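Local coordinates for abhydrolase domain-containing protein (Exiguobacterium antarcticum, PDB 5H3H), which is an esterase of the alpha/beta hydrolase fold that probably hydrolyses carboxylic esters and may also have perhydrolase activity, at residues H216-Q221 with V242-G247. Numbering follows the deposited sequence.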
# COMPACT_ATOMS: atom_id res chain seq x y z
N HIS B 216 -4.13 24.06 -9.62
CA HIS B 216 -5.43 24.48 -9.09
C HIS B 216 -5.74 25.94 -9.47
O HIS B 216 -4.84 26.79 -9.47
CB HIS B 216 -5.43 24.33 -7.59
CG HIS B 216 -6.74 23.96 -7.00
ND1 HIS B 216 -6.94 22.75 -6.40
CD2 HIS B 216 -7.88 24.66 -6.83
CE1 HIS B 216 -8.16 22.71 -5.90
NE2 HIS B 216 -8.76 23.86 -6.17
N GLY B 217 -7.01 26.17 -9.83
CA GLY B 217 -7.54 27.50 -10.17
C GLY B 217 -7.72 28.40 -8.95
O GLY B 217 -8.33 28.00 -7.94
N LYS B 218 -7.20 29.62 -9.05
CA LYS B 218 -7.36 30.57 -7.98
C LYS B 218 -8.85 30.85 -7.75
O LYS B 218 -9.26 31.01 -6.60
CB LYS B 218 -6.58 31.87 -8.27
CG LYS B 218 -6.26 32.68 -7.02
CD LYS B 218 -5.36 31.90 -6.06
CE LYS B 218 -4.71 32.78 -4.99
NZ LYS B 218 -5.70 33.68 -4.31
N LYS B 219 -9.65 30.82 -8.83
CA LYS B 219 -11.08 31.13 -8.78
C LYS B 219 -12.08 29.98 -8.72
O LYS B 219 -13.25 30.17 -8.98
CB LYS B 219 -11.44 32.08 -9.92
CG LYS B 219 -10.52 33.27 -9.99
CD LYS B 219 -11.09 34.32 -10.93
CE LYS B 219 -10.39 34.32 -12.28
NZ LYS B 219 -11.25 34.91 -13.33
N ASP B 220 -11.62 28.79 -8.30
CA ASP B 220 -12.45 27.62 -8.27
C ASP B 220 -13.52 27.78 -7.19
O ASP B 220 -13.19 27.99 -6.02
CB ASP B 220 -11.49 26.45 -8.03
CG ASP B 220 -12.11 25.15 -8.18
OD1 ASP B 220 -13.37 25.02 -8.12
OD2 ASP B 220 -11.27 24.15 -8.32
N GLN B 221 -14.78 27.71 -7.58
CA GLN B 221 -15.90 27.82 -6.68
C GLN B 221 -16.35 26.44 -6.24
O GLN B 221 -17.16 26.29 -5.34
CB GLN B 221 -17.05 28.58 -7.36
CG GLN B 221 -16.61 29.91 -7.96
CD GLN B 221 -17.74 30.81 -8.44
OE1 GLN B 221 -18.89 30.41 -8.53
NE2 GLN B 221 -17.41 32.04 -8.75
N VAL B 242 -0.33 27.51 -9.69
CA VAL B 242 -1.56 28.24 -9.49
C VAL B 242 -2.00 28.70 -10.87
O VAL B 242 -1.25 29.33 -11.61
CB VAL B 242 -1.32 29.46 -8.56
CG1 VAL B 242 -2.61 30.24 -8.29
CG2 VAL B 242 -0.68 29.02 -7.23
N PHE B 243 -3.26 28.48 -11.17
CA PHE B 243 -3.86 28.92 -12.39
C PHE B 243 -4.63 30.19 -12.04
O PHE B 243 -5.70 30.13 -11.46
CB PHE B 243 -4.68 27.78 -13.03
CG PHE B 243 -3.78 26.77 -13.70
CD1 PHE B 243 -2.99 25.92 -12.94
CD2 PHE B 243 -3.64 26.74 -15.05
CE1 PHE B 243 -2.10 25.02 -13.54
CE2 PHE B 243 -2.75 25.87 -15.66
CZ PHE B 243 -2.01 24.98 -14.89
N GLU B 244 -4.06 31.33 -12.42
CA GLU B 244 -4.54 32.64 -11.92
C GLU B 244 -5.84 33.02 -12.55
O GLU B 244 -6.63 33.77 -11.96
CB GLU B 244 -3.53 33.78 -12.23
CG GLU B 244 -2.09 33.52 -11.77
CD GLU B 244 -1.84 33.78 -10.28
OE1 GLU B 244 -2.79 33.85 -9.43
OE2 GLU B 244 -0.64 33.92 -9.95
N GLU B 245 -6.07 32.52 -13.76
CA GLU B 245 -7.16 32.95 -14.56
C GLU B 245 -8.26 31.87 -14.63
O GLU B 245 -9.21 32.02 -15.40
CB GLU B 245 -6.62 33.34 -15.97
CG GLU B 245 -5.54 34.43 -15.99
CD GLU B 245 -4.75 34.52 -17.30
OE1 GLU B 245 -5.30 34.20 -18.38
OE2 GLU B 245 -3.57 34.98 -17.28
N SER B 246 -8.20 30.84 -13.78
CA SER B 246 -9.07 29.69 -13.92
C SER B 246 -9.92 29.45 -12.72
O SER B 246 -9.50 29.65 -11.59
CB SER B 246 -8.25 28.40 -14.15
OG SER B 246 -7.49 28.54 -15.32
N GLY B 247 -11.11 28.95 -12.99
CA GLY B 247 -11.96 28.36 -12.02
C GLY B 247 -11.60 26.88 -11.91
O GLY B 247 -10.43 26.44 -12.08
O HOH W 1 -10.23 34.26 -15.90
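Phe243 O is gripped by one strong, nearly straight bond from Lys218 N (2.9 Å, 173°), backed by a weak bond from Ser246 N within its own turn and a CA-H...O contact from Gly217 CA. Lys218 N approaches from above the carbonyl plane. The N-H of Phe243 donates to His216 O at 2.9 Å, continuing the parallel pairing of strands 211-217 and 239-243, which helix 225-234 links in a beta-alpha-beta unit. Both segments then enter type I turns, and Lys219 N reaches Ser246 O (3.0 Å) in the carbonyl plane. Gly217 suits this crowded strand end: a side chain would run into the carbonyl oxygens of Ser246, already 3.2 Å from Gly217 CA, and Gly247. Ser246 also binds Glu254 through OG. Lysine's long aliphatic chain suits the exposed side: Lys218 CD runs alongside Val242 CG1 (3.9 Å), while Lys219 lays CB against Ser246 O (3.5 Å) and carries NZ to a water bridging to Glu245 O. Asp220 CB packs on Gly247 C, and its carboxylate is shared: OD1 accepts from Val222 N and Cys223 N, OD2 from His248 ND1. These backbone donors would steady a negative charge facing the histidine, consistent with Asp220 being the acid of a Ser96-His248-Asp220 catalytic triad.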